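Local coordinates for protein putative gamma-glutamylcyclotransferase PH0828 (Pyrococcus horikoshii, PDB 1V30) that probably acts as a gamma-glutamylcyclotransferase, an acyltransferase-class enzyme that cyclises gamma-glutamyl groups to 5-oxoproline, at residues L47-K52 with T79-V84; E67-I72 with F94-G99; Y13-L16 with P21-W24; T15-K20 with K56-V61. All blocks are in the same frame, centred on the assembly; numbering follows the deposited sequence.

Contact 1: L47-K52 with T79-V84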
loop_
_atom_site.group_PDB
_atom_site.type_symbol
_atom_site.label_atom_id
_atom_site.label_comp_id
_atom_site.label_asym_id
_atom_site.label_seq_id
_atom_site.Cartn_x
_atom_site.Cartn_y
_atom_site.Cartn_z
ATOM N N LEU A 47 5.280 0.833 10.644
ATOM C CA LEU A 47 5.100 0.845 9.196
ATOM C C LEU A 47 4.073 -0.214 8.841
ATOM O O LEU A 47 3.897 -1.189 9.575
ATOM C CB LEU A 47 6.403 0.478 8.477
ATOM C CG LEU A 47 7.613 1.392 8.637
ATOM C CD1 LEU A 47 8.837 0.712 8.040
ATOM C CD2 LEU A 47 7.351 2.722 7.960
ATOM N N PRO A 48 3.386 -0.040 7.706
ATOM C CA PRO A 48 2.379 -1.006 7.260
ATOM C C PRO A 48 3.059 -2.129 6.483
ATOM O O PRO A 48 3.992 -1.881 5.715
ATOM C CB PRO A 48 1.462 -0.164 6.379
ATOM C CG PRO A 48 2.423 0.781 5.731
ATOM C CD PRO A 48 3.383 1.164 6.851
ATOM N N TYR A 49 2.582 -3.354 6.671
ATOM C CA TYR A 49 3.167 -4.506 6.000
ATOM C C TYR A 49 2.142 -5.400 5.332
ATOM O O TYR A 49 1.215 -5.876 5.976
ATOM C CB TYR A 49 3.946 -5.363 6.994
ATOM C CG TYR A 49 4.953 -4.611 7.824
ATOM C CD1 TYR A 49 4.788 -4.482 9.200
ATOM C CD2 TYR A 49 6.091 -4.057 7.244
ATOM C CE1 TYR A 49 5.734 -3.826 9.978
ATOM C CE2 TYR A 49 7.043 -3.400 8.010
ATOM C CZ TYR A 49 6.859 -3.291 9.377
ATOM O OH TYR A 49 7.813 -2.672 10.141
ATOM N N ALA A 50 2.309 -5.627 4.034
ATOM C CA ALA A 50 1.415 -6.529 3.319
ATOM C C ALA A 50 2.216 -7.798 3.057
ATOM O O ALA A 50 3.311 -7.748 2.497
ATOM C CB ALA A 50 0.956 -5.916 1.999
ATOM N N VAL A 51 1.682 -8.926 3.508
ATOM C CA VAL A 51 2.331 -10.217 3.306
ATOM C C VAL A 51 1.279 -11.195 2.824
ATOM O O VAL A 51 0.095 -11.028 3.104
ATOM C CB VAL A 51 2.952 -10.757 4.612
ATOM C CG1 VAL A 51 4.070 -9.838 5.070
ATOM C CG2 VAL A 51 1.883 -10.892 5.688
ATOM N N LYS A 52 1.709 -12.214 2.091
ATOM C CA LYS A 52 0.769 -13.200 1.586
ATOM C C LYS A 52 0.108 -13.941 2.734
ATOM O O LYS A 52 0.751 -14.270 3.728
ATOM C CB LYS A 52 1.476 -14.196 0.670
ATOM C CG LYS A 52 2.016 -13.573 -0.596
ATOM C CD LYS A 52 2.483 -14.638 -1.566
ATOM C CE LYS A 52 3.069 -14.012 -2.811
ATOM N NZ LYS A 52 4.298 -13.247 -2.484
ATOM N N THR A 79 13.544 -0.426 1.637
ATOM C CA THR A 79 14.545 -1.468 1.878
ATOM C C THR A 79 13.991 -2.849 2.206
ATOM O O THR A 79 14.442 -3.857 1.655
ATOM C CB THR A 79 15.494 -1.065 3.036
ATOM O OG1 THR A 79 16.248 0.088 2.658
ATOM C CG2 THR A 79 16.447 -2.205 3.380
ATOM N N GLY A 80 13.027 -2.898 3.112
ATOM C CA GLY A 80 12.468 -4.173 3.518
ATOM C C GLY A 80 11.356 -4.737 2.657
ATOM O O GLY A 80 10.876 -5.835 2.926
ATOM N N TYR A 81 10.946 -4.002 1.629
ATOM C CA TYR A 81 9.879 -4.457 0.745
ATOM C C TYR A 81 10.431 -4.875 -0.616
ATOM O O TYR A 81 11.423 -4.326 -1.084
ATOM C CB TYR A 81 8.849 -3.340 0.520
ATOM C CG TYR A 81 8.246 -2.733 1.771
ATOM C CD1 TYR A 81 8.923 -1.748 2.490
ATOM C CD2 TYR A 81 6.975 -3.113 2.205
ATOM C CE1 TYR A 81 8.342 -1.144 3.613
ATOM C CE2 TYR A 81 6.387 -2.519 3.327
ATOM C CZ TYR A 81 7.074 -1.536 4.020
ATOM O OH TYR A 81 6.476 -0.928 5.107
ATOM N N ARG A 82 9.792 -5.849 -1.249
ATOM C CA ARG A 82 10.226 -6.269 -2.570
ATOM C C ARG A 82 9.042 -6.141 -3.523
ATOM O O ARG A 82 7.889 -6.338 -3.141
ATOM C CB ARG A 82 10.798 -7.693 -2.531
ATOM C CG ARG A 82 12.155 -7.750 -1.827
ATOM C CD ARG A 82 12.687 -9.169 -1.691
ATOM N NE ARG A 82 11.782 -10.010 -0.918
ATOM C CZ ARG A 82 12.098 -11.203 -0.421
ATOM N NH1 ARG A 82 13.310 -11.711 -0.610
ATOM N NH2 ARG A 82 11.198 -11.894 0.258
ATOM N N LEU A 83 9.349 -5.797 -4.764
ATOM C CA LEU A 83 8.351 -5.569 -5.795
ATOM C C LEU A 83 7.715 -6.847 -6.323
ATOM O O LEU A 83 8.411 -7.764 -6.750
ATOM C CB LEU A 83 9.011 -4.807 -6.947
ATOM C CG LEU A 83 8.135 -4.038 -7.929
ATOM C CD1 LEU A 83 7.518 -2.835 -7.223
ATOM C CD2 LEU A 83 8.983 -3.577 -9.103
ATOM N N VAL A 84 6.388 -6.906 -6.287
ATOM C CA VAL A 84 5.660 -8.058 -6.798
ATOM C C VAL A 84 4.554 -7.550 -7.710
ATOM O O VAL A 84 4.246 -6.355 -7.726
ATOM C CB VAL A 84 5.024 -8.906 -5.667
ATOM C CG1 VAL A 84 6.110 -9.436 -4.744
ATOM C CG2 VAL A 84 4.015 -8.078 -4.885
#
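The phenol of Tyr-81 reaches across to the 47-52 segment and donates a hydrogen bond from its hydroxyl to the carbonyl O of Pro-48, OH to O 2.7 Å. The hydroxyl approaches that oxygen with a C=O...donor angle of 154° and is tilted 22° from the carbonyl plane. Seen from the ring, the Pro-48 oxygen lies in the phenol plane at its edge, on the CE2 side, with Tyr-81 CE2 3.4 Å from Pro-48 O. Tyr-81 holds CG anti to its own carbonyl carbon (chi1 -55°), which carries the ring away from its strand until the hydroxyl meets the three residues 47 to 49. Leu-47 CB lies 3.7 Å from Tyr-81 OH. The side chains of Tyr-49 and Tyr-81 run nearly perpendicular to each other, and Tyr-49 CD2 approaches Tyr-81 OH at 3.8 Å, obliquely to both rings. The carbonyl O of Leu-47 lies over one face of the Tyr-49 ring, toward its rim. Trp-98 packs against both tyrosines, edge-to-face with Tyr-81. The bond thus links strand 48-51, at the margin of the sheet with 40-44 and 105-106, to strand 81-86 of the hairpin with 93-98.

Contact 2: E67-I72 with F94-G99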
loop_
_atom_site.group_PDB
_atom_site.type_symbol
_atom_site.label_atom_id
_atom_site.label_comp_id
_atom_site.label_asym_id
_atom_site.label_seq_id
_atom_site.Cartn_x
_atom_site.Cartn_y
_atom_site.Cartn_z
ATOM N N GLU A 67 9.929 7.972 -14.312
ATOM C CA GLU A 67 10.739 8.753 -13.387
ATOM C C GLU A 67 10.164 8.700 -11.975
ATOM O O GLU A 67 10.899 8.516 -11.005
ATOM C CB GLU A 67 10.829 10.201 -13.877
ATOM C CG GLU A 67 12.123 10.914 -13.509
ATOM C CD GLU A 67 12.060 11.605 -12.166
ATOM O OE1 GLU A 67 11.222 12.518 -12.014
ATOM O OE2 GLU A 67 12.850 11.245 -11.266
ATOM N N THR A 68 8.848 8.848 -11.861
ATOM C CA THR A 68 8.194 8.809 -10.560
ATOM C C THR A 68 8.364 7.438 -9.909
ATOM O O THR A 68 8.703 7.344 -8.730
ATOM C CB THR A 68 6.691 9.127 -10.684
ATOM O OG1 THR A 68 6.528 10.462 -11.183
ATOM C CG2 THR A 68 6.005 9.012 -9.332
ATOM N N PHE A 69 8.138 6.375 -10.675
ATOM C CA PHE A 69 8.289 5.031 -10.132
ATOM C C PHE A 69 9.712 4.789 -9.634
ATOM O O PHE A 69 9.910 4.248 -8.547
ATOM C CB PHE A 69 7.948 3.968 -11.175
ATOM C CG PHE A 69 8.094 2.566 -10.658
ATOM C CD1 PHE A 69 7.095 1.990 -9.881
ATOM C CD2 PHE A 69 9.261 1.847 -10.888
ATOM C CE1 PHE A 69 7.259 0.719 -9.336
ATOM C CE2 PHE A 69 9.435 0.575 -10.347
ATOM C CZ PHE A 69 8.431 0.012 -9.570
ATOM N N GLU A 70 10.703 5.177 -10.430
ATOM C CA GLU A 70 12.094 4.986 -10.034
ATOM C C GLU A 70 12.433 5.756 -8.761
ATOM O O GLU A 70 13.181 5.263 -7.913
ATOM C CB GLU A 70 13.038 5.397 -11.168
ATOM C CG GLU A 70 13.008 4.434 -12.348
ATOM C CD GLU A 70 14.029 4.773 -13.423
ATOM O OE1 GLU A 70 14.907 5.623 -13.171
ATOM O OE2 GLU A 70 13.955 4.181 -14.518
ATOM N N ARG A 71 11.884 6.961 -8.617
ATOM C CA ARG A 71 12.143 7.761 -7.424
ATOM C C ARG A 71 11.602 7.057 -6.188
ATOM O O ARG A 71 12.268 6.992 -5.153
ATOM C CB ARG A 71 11.493 9.142 -7.531
ATOM C CG ARG A 71 12.286 10.162 -8.328
ATOM C CD ARG A 71 12.128 11.547 -7.714
ATOM N NE ARG A 71 10.728 11.921 -7.528
ATOM C CZ ARG A 71 9.894 12.223 -8.516
ATOM N NH1 ARG A 71 10.317 12.200 -9.771
ATOM N NH2 ARG A 71 8.637 12.552 -8.253
ATOM N N ILE A 72 10.387 6.534 -6.302
ATOM C CA ILE A 72 9.758 5.835 -5.191
ATOM C C ILE A 72 10.528 4.570 -4.835
ATOM O O ILE A 72 10.773 4.289 -3.662
ATOM C CB ILE A 72 8.305 5.445 -5.537
ATOM C CG1 ILE A 72 7.456 6.708 -5.698
ATOM C CG2 ILE A 72 7.735 4.530 -4.455
ATOM C CD1 ILE A 72 6.033 6.440 -6.154
ATOM N N PHE A 94 2.101 -3.182 -9.891
ATOM C CA PHE A 94 3.187 -3.534 -8.991
ATOM C C PHE A 94 2.778 -3.154 -7.575
ATOM O O PHE A 94 2.067 -2.165 -7.361
ATOM C CB PHE A 94 4.474 -2.798 -9.368
ATOM C CG PHE A 94 5.097 -3.293 -10.634
ATOM C CD1 PHE A 94 4.871 -2.639 -11.839
ATOM C CD2 PHE A 94 5.894 -4.430 -10.625
ATOM C CE1 PHE A 94 5.436 -3.113 -13.024
ATOM C CE2 PHE A 94 6.461 -4.912 -11.802
ATOM C CZ PHE A 94 6.231 -4.251 -13.003
ATOM N N LEU A 95 3.236 -3.945 -6.615
ATOM C CA LEU A 95 2.941 -3.724 -5.209
ATOM C C LEU A 95 4.206 -4.035 -4.425
ATOM O O LEU A 95 4.967 -4.931 -4.803
ATOM C CB LEU A 95 1.791 -4.639 -4.776
ATOM C CG LEU A 95 1.394 -4.675 -3.298
ATOM C CD1 LEU A 95 -0.115 -4.827 -3.182
ATOM C CD2 LEU A 95 2.112 -5.814 -2.592
ATOM N N TRP A 96 4.441 -3.283 -3.354
ATOM C CA TRP A 96 5.616 -3.479 -2.521
ATOM C C TRP A 96 5.249 -4.379 -1.359
ATOM O O TRP A 96 4.611 -3.951 -0.398
ATOM C CB TRP A 96 6.134 -2.136 -2.014
ATOM C CG TRP A 96 6.889 -1.369 -3.058
ATOM C CD1 TRP A 96 8.215 -1.490 -3.364
ATOM C CD2 TRP A 96 6.364 -0.372 -3.946
ATOM N NE1 TRP A 96 8.548 -0.629 -4.384
ATOM C CE2 TRP A 96 7.429 0.069 -4.761
ATOM C CE3 TRP A 96 5.093 0.192 -4.133
ATOM C CZ2 TRP A 96 7.266 1.048 -5.746
ATOM C CZ3 TRP A 96 4.931 1.168 -5.114
ATOM C CH2 TRP A 96 6.011 1.585 -5.906
ATOM N N GLU A 97 5.660 -5.636 -1.473
ATOM C CA GLU A 97 5.391 -6.653 -0.472
ATOM C C GLU A 97 6.468 -6.681 0.608
ATOM O O GLU A 97 7.661 -6.671 0.305
ATOM C CB GLU A 97 5.316 -8.009 -1.173
ATOM C CG GLU A 97 5.303 -9.218 -0.266
ATOM C CD GLU A 97 5.298 -10.501 -1.065
ATOM O OE1 GLU A 97 4.268 -10.789 -1.706
ATOM O OE2 GLU A 97 6.332 -11.205 -1.068
ATOM N N TRP A 98 6.054 -6.714 1.871
ATOM C CA TRP A 98 7.026 -6.764 2.955
ATOM C C TRP A 98 7.783 -8.088 2.805
ATOM O O TRP A 98 7.169 -9.149 2.675
ATOM C CB TRP A 98 6.318 -6.672 4.309
ATOM C CG TRP A 98 7.242 -6.750 5.482
ATOM C CD1 TRP A 98 7.224 -7.691 6.466
ATOM C CD2 TRP A 98 8.310 -5.847 5.810
ATOM N NE1 TRP A 98 8.206 -7.436 7.385
ATOM C CE2 TRP A 98 8.890 -6.310 7.011
ATOM C CE3 TRP A 98 8.831 -4.690 5.212
ATOM C CZ2 TRP A 98 9.968 -5.658 7.628
ATOM C CZ3 TRP A 98 9.904 -4.040 5.827
ATOM C CH2 TRP A 98 10.460 -4.529 7.023
ATOM N N GLY A 99 9.110 -8.018 2.829
ATOM C CA GLY A 99 9.924 -9.211 2.631
ATOM C C GLY A 99 10.364 -10.044 3.820
ATOM O O GLY A 99 11.226 -10.916 3.676
#
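Phe-69 and Trp-96 carry most of this contact, which is aromatic and aliphatic in character. Their rings are near parallel, planes 23° apart, but slid so far that they barely overlap, and Phe-69 CE1 meets Trp-96 CZ2 at 3.6 Å. Phe-94, two residues earlier on the strand, presents its ring obliquely to Phe-69, with centroids 5.9 Å apart. Phe-69 gets there with CG anti to the backbone N (chi1 180°), a setting that brings its ring up to the strand. The aliphatic share falls to Ile-72, one helical turn on: its CG2 methyl comes obliquely to the benzo end of the indole, 3.7 Å from Trp-96 CH2. Replacing Phe-69 by an alanine would probably open a gap between helix and strand and deprive Trp-96 and Phe-94 of their common aromatic neighbour. As for polar groups, the indole NE1 of Trp-96 is hydrogen-bonded to Asn-73 OD1, just past the segment, which fixes the turn of the ring. Helix 67-72 runs parallel to strand 94-98, their axes 12.3 Å apart. The arrangement is an aromatic cluster between a helix and a beta hairpin, bordered by Leu-16 of the probable substrate-binding loop.

Contact 3: Y13-L16 with P21-W24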
loop_
_atom_site.group_PDB
_atom_site.type_symbol
_atom_site.label_atom_id
_atom_site.label_comp_id
_atom_site.label_asym_id
_atom_site.label_seq_id
_atom_site.Cartn_x
_atom_site.Cartn_y
_atom_site.Cartn_z
ATOM N N TYR A 13 -1.134 0.102 -0.514
ATOM C CA TYR A 13 -1.997 -0.201 0.620
ATOM C C TYR A 13 -1.652 0.557 1.889
ATOM O O TYR A 13 -2.428 0.539 2.844
ATOM C CB TYR A 13 -1.904 -1.694 0.936
ATOM C CG TYR A 13 -0.479 -2.150 1.213
ATOM C CD1 TYR A 13 0.331 -2.644 0.189
ATOM C CD2 TYR A 13 0.066 -2.070 2.500
ATOM C CE1 TYR A 13 1.651 -3.055 0.444
ATOM C CE2 TYR A 13 1.382 -2.475 2.762
ATOM C CZ TYR A 13 2.163 -2.969 1.732
ATOM O OH TYR A 13 3.436 -3.417 2.015
ATOM N N GLY A 14 -0.503 1.216 1.911
ATOM C CA GLY A 14 -0.106 1.888 3.131
ATOM C C GLY A 14 0.442 3.290 3.047
ATOM O O GLY A 14 -0.291 4.245 2.795
ATOM N N THR A 15 1.745 3.401 3.264
ATOM C CA THR A 15 2.453 4.671 3.296
ATOM C C THR A 15 2.246 5.619 2.117
ATOM O O THR A 15 2.294 6.844 2.286
ATOM C CB THR A 15 3.953 4.391 3.504
ATOM O OG1 THR A 15 4.095 3.398 4.530
ATOM C CG2 THR A 15 4.681 5.640 3.933
ATOM N N LEU A 16 2.006 5.063 0.938
ATOM C CA LEU A 16 1.796 5.872 -0.258
ATOM C C LEU A 16 0.331 6.252 -0.522
ATOM O O LEU A 16 0.051 7.056 -1.413
ATOM C CB LEU A 16 2.378 5.154 -1.482
ATOM C CG LEU A 16 3.910 5.067 -1.558
ATOM C CD1 LEU A 16 4.308 3.987 -2.549
ATOM C CD2 LEU A 16 4.493 6.418 -1.955
ATOM N N PRO A 21 1.892 9.251 5.070
ATOM C CA PRO A 21 3.217 9.882 5.039
ATOM C C PRO A 21 3.994 10.126 3.751
ATOM O O PRO A 21 4.679 11.144 3.639
ATOM C CB PRO A 21 4.020 9.047 6.036
ATOM C CG PRO A 21 2.983 8.636 7.026
ATOM C CD PRO A 21 1.832 8.231 6.133
ATOM N N LEU A 22 3.914 9.224 2.785
ATOM C CA LEU A 22 4.668 9.427 1.554
ATOM C C LEU A 22 3.811 9.705 0.331
ATOM O O LEU A 22 4.286 9.604 -0.801
ATOM C CB LEU A 22 5.570 8.218 1.282
ATOM C CG LEU A 22 6.743 8.055 2.251
ATOM C CD1 LEU A 22 7.521 6.793 1.901
ATOM C CD2 LEU A 22 7.652 9.279 2.176
ATOM N N HIS A 23 2.556 10.081 0.546
ATOM C CA HIS A 23 1.689 10.328 -0.592
ATOM C C HIS A 23 2.149 11.441 -1.518
ATOM O O HIS A 23 1.797 11.437 -2.698
ATOM C CB HIS A 23 0.259 10.622 -0.153
ATOM C CG HIS A 23 -0.703 10.673 -1.298
ATOM N ND1 HIS A 23 -0.971 9.575 -2.087
ATOM C CD2 HIS A 23 -1.423 11.694 -1.818
ATOM C CE1 HIS A 23 -1.812 9.918 -3.045
ATOM N NE2 HIS A 23 -2.102 11.199 -2.905
ATOM N N TRP A 24 2.930 12.385 -1.004
ATOM C CA TRP A 24 3.389 13.482 -1.846
ATOM C C TRP A 24 4.159 12.999 -3.074
ATOM O O TRP A 24 4.259 13.718 -4.066
ATOM C CB TRP A 24 4.231 14.486 -1.042
ATOM C CG TRP A 24 5.526 13.965 -0.491
ATOM C CD1 TRP A 24 5.704 13.250 0.659
ATOM C CD2 TRP A 24 6.829 14.145 -1.058
ATOM N NE1 TRP A 24 7.038 12.979 0.846
ATOM C CE2 TRP A 24 7.752 13.516 -0.193
ATOM C CE3 TRP A 24 7.308 14.780 -2.213
ATOM C CZ2 TRP A 24 9.129 13.502 -0.445
ATOM C CZ3 TRP A 24 8.679 14.767 -2.464
ATOM C CH2 TRP A 24 9.572 14.131 -1.582
#
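With CG swung anti to the backbone N (chi1 -171°), the imidazole of His-23 turns its ND1 toward the carbonyl O of Leu-16. The bond, ND1 to O 2.8 Å, is nearly straight at 170°, and the oxygen lies almost exactly in the ring plane, so ND1 carries a hydrogen in this bond and the ring is held against rotation. A similar torsion sends the methyl CG2 of Thr-15 away from its own backbone N and along the side chain of Leu-22, which lies beside it and points the same way; Thr-15 CG2 is 3.6 Å from Leu-22 CG. Beneath this apolar pair the main chain is tied as well, Leu-22 N donating to Thr-15 O at 2.9 Å. The 13-16 segment is the Tyr-Gly-Thr-Leu loop of the gamma-glutamylcyclotransferase family, probably the substrate-binding loop of this protein. The amides of Tyr-13 and Leu-16 hydrogen-bond sulfonate oxygens of a buffer molecule bound in the crystal, as would suit a site for an anionic group. The carbonyls of Thr-15 and Leu-16 in the same loop each accept one bond from 21-24. Leu-16 extends CD2 to Leu-22, 3.4 Å from Leu-22 O and 3.9 Å from Leu-22 CB, while the ring of Pro-21 adds a looser touch, its CB 4.1 Å from Thr-15 CG2.

Contact 4: T15-K20 with K56-V61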
loop_
_atom_site.group_PDB
_atom_site.type_symbol
_atom_site.label_atom_id
_atom_site.label_comp_id
_atom_site.label_asym_id
_atom_site.label_seq_id
_atom_site.Cartn_x
_atom_site.Cartn_y
_atom_site.Cartn_z
ATOM N N THR A 15 1.745 3.401 3.264
ATOM C CA THR A 15 2.453 4.671 3.296
ATOM C C THR A 15 2.246 5.619 2.117
ATOM O O THR A 15 2.294 6.844 2.286
ATOM C CB THR A 15 3.953 4.391 3.504
ATOM O OG1 THR A 15 4.095 3.398 4.530
ATOM C CG2 THR A 15 4.681 5.640 3.933
ATOM N N LEU A 16 2.006 5.063 0.938
ATOM C CA LEU A 16 1.796 5.872 -0.258
ATOM C C LEU A 16 0.331 6.252 -0.522
ATOM O O LEU A 16 0.051 7.056 -1.413
ATOM C CB LEU A 16 2.378 5.154 -1.482
ATOM C CG LEU A 16 3.910 5.067 -1.558
ATOM C CD1 LEU A 16 4.308 3.987 -2.549
ATOM C CD2 LEU A 16 4.493 6.418 -1.955
ATOM N N ARG A 17 -0.600 5.687 0.239
ATOM C CA ARG A 17 -2.012 6.018 0.040
ATOM C C ARG A 17 -2.294 7.486 0.343
ATOM O O ARG A 17 -1.557 8.140 1.082
ATOM C CB ARG A 17 -2.910 5.128 0.912
ATOM C CG ARG A 17 -3.085 3.708 0.387
ATOM C CD ARG A 17 -4.139 2.946 1.181
ATOM N NE ARG A 17 -5.463 3.548 1.021
ATOM C CZ ARG A 17 -6.554 3.163 1.677
ATOM N NH1 ARG A 17 -6.504 2.169 2.551
ATOM N NH2 ARG A 17 -7.706 3.782 1.463
ATOM N N LYS A 18 -3.365 8.004 -0.250
ATOM C CA LYS A 18 -3.754 9.390 -0.040
ATOM C C LYS A 18 -3.815 9.727 1.448
ATOM O O LYS A 18 -4.430 9.003 2.236
ATOM C CB LYS A 18 -5.122 9.642 -0.676
ATOM C CG LYS A 18 -5.698 11.012 -0.376
ATOM C CD LYS A 18 -7.092 11.136 -0.945
ATOM C CE LYS A 18 -7.863 12.253 -0.266
ATOM N NZ LYS A 18 -9.250 12.320 -0.793
ATOM N N GLY A 19 -3.172 10.830 1.821
ATOM C CA GLY A 19 -3.170 11.265 3.206
ATOM C C GLY A 19 -2.120 10.615 4.087
ATOM O O GLY A 19 -1.915 11.044 5.224
ATOM N N LYS A 20 -1.457 9.580 3.577
ATOM C CA LYS A 20 -0.429 8.879 4.343
ATOM C C LYS A 20 0.922 9.574 4.194
ATOM O O LYS A 20 1.114 10.373 3.279
ATOM C CB LYS A 20 -0.383 7.405 3.926
ATOM C CG LYS A 20 -1.486 6.562 4.562
ATOM C CD LYS A 20 -2.858 7.181 4.368
ATOM C CE LYS A 20 -3.948 6.394 5.078
ATOM N NZ LYS A 20 -5.263 7.031 4.783
ATOM N N LYS A 56 -8.116 -10.235 2.331
ATOM C CA LYS A 56 -8.071 -9.281 1.228
ATOM C C LYS A 56 -7.500 -7.949 1.689
ATOM O O LYS A 56 -7.718 -7.510 2.818
ATOM C CB LYS A 56 -9.454 -9.092 0.592
ATOM C CG LYS A 56 -10.514 -8.467 1.472
ATOM C CD LYS A 56 -11.799 -8.265 0.679
ATOM C CE LYS A 56 -12.834 -7.489 1.481
ATOM N NZ LYS A 56 -13.171 -8.161 2.765
ATOM N N LEU A 57 -6.779 -7.306 0.783
ATOM C CA LEU A 57 -6.104 -6.051 1.065
ATOM C C LEU A 57 -6.628 -4.882 0.237
ATOM O O LEU A 57 -6.724 -4.975 -0.988
ATOM C CB LEU A 57 -4.612 -6.250 0.792
ATOM C CG LEU A 57 -3.672 -5.054 0.899
ATOM C CD1 LEU A 57 -3.338 -4.788 2.364
ATOM C CD2 LEU A 57 -2.408 -5.349 0.098
ATOM N N LYS A 58 -6.963 -3.779 0.900
ATOM C CA LYS A 58 -7.449 -2.608 0.187
ATOM C C LYS A 58 -6.275 -1.804 -0.358
ATOM O O LYS A 58 -5.318 -1.504 0.366
ATOM C CB LYS A 58 -8.286 -1.715 1.108
ATOM C CG LYS A 58 -8.988 -0.577 0.382
ATOM C CD LYS A 58 -9.613 0.385 1.373
ATOM C CE LYS A 58 -10.547 1.377 0.702
ATOM N NZ LYS A 58 -11.879 0.780 0.401
ATOM N N VAL A 59 -6.351 -1.463 -1.638
ATOM C CA VAL A 59 -5.311 -0.680 -2.281
ATOM C C VAL A 59 -5.903 0.454 -3.097
ATOM O O VAL A 59 -7.091 0.451 -3.436
ATOM C CB VAL A 59 -4.459 -1.532 -3.264
ATOM C CG1 VAL A 59 -3.696 -2.601 -2.512
ATOM C CG2 VAL A 59 -5.358 -2.149 -4.343
ATOM N N GLU A 60 -5.057 1.435 -3.379
ATOM C CA GLU A 60 -5.395 2.557 -4.240
ATOM C C GLU A 60 -4.504 2.281 -5.443
ATOM O O GLU A 60 -3.302 2.046 -5.286
ATOM C CB GLU A 60 -5.002 3.883 -3.595
ATOM C CG GLU A 60 -5.979 4.364 -2.543
ATOM C CD GLU A 60 -5.457 5.544 -1.748
ATOM O OE1 GLU A 60 -4.599 6.292 -2.257
ATOM O OE2 GLU A 60 -5.923 5.722 -0.608
ATOM N N VAL A 61 -5.082 2.286 -6.639
ATOM C CA VAL A 61 -4.311 2.010 -7.843
ATOM C C VAL A 61 -4.018 3.290 -8.617
ATOM O O VAL A 61 -4.922 4.091 -8.883
ATOM C CB VAL A 61 -5.056 1.013 -8.755
ATOM C CG1 VAL A 61 -4.176 0.633 -9.941
ATOM C CG2 VAL A 61 -5.435 -0.226 -7.961
HETATM O O HOH W 1 -4.985 -0.237 2.843
HETATM O O HOH W 2 -6.038 7.041 1.563
#
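Carboxylate atom OE2 of Glu-60 is gripped by the guanidinium of Arg-17 and by a water. The main bond is a nearly straight salt bridge from Arg-17 NE to Glu-60 OE2, 2.8 Å; NH2 adds a weak one. The contact sets a type II beta turn, Arg-17 to Lys-20, against strand 56-64, the middle strand of an antiparallel sheet. The two flat groups stand almost perpendicular, 87° apart: OE2 lies in the guanidinium plane, yet NE meets it from above the carboxylate plane. The bend in the arginine at CG-CD (chi3 64°) brings NE round to the acid. Glu-60 OE1 faces the turn itself, taking the backbone amide on its syn lone pair, Lys-18 N to OE1 2.9 Å, and it has a further partner in Tyr-62 OH. That water also donates to Lys-18 O, so the carboxylate is tied to the Lys-18 amide directly and to its carbonyl through the water. A leucine in place of Arg-17 would probably leave the buried Glu-60 carboxylate without its counter-charge and also deprive Asp-111 of its salt-bridge partner at NH1. The aliphatic part of Lys-58 passes across the guanidinium, Lys-58 CD 3.8 Å from Arg-17 NH1, while its ammonium pairs with Glu-34. Beyond them another water joins strand and arginine, accepting from Arg-17 NH1 at 2.9 Å and donating to Lys-58 O at 2.8 Å.

After strand 8-12 the chain enters the probable substrate-binding loop, where contact 3 closes a short loop on itself. Contact 4 starts from the same residues, Thr-15 and Leu-16 being shared, and closes a much longer loop through strands 30-37, 40-44 and 48-51 onto strand 56-64. Contact 1 opens on strand 48-51 before contact 4 has closed, so these two cross; contact 2 opens on helix 66-72 before contact 1 closes on strand 81-86, and they cross in turn, meeting in the hairpin of 81-86 and 93-98. Tyr-13 OH, bonded to Trp-96 O, ties contact 3 to contact 2, and Pro-48 packs on Thr-15, bringing contact 1 to the same loop.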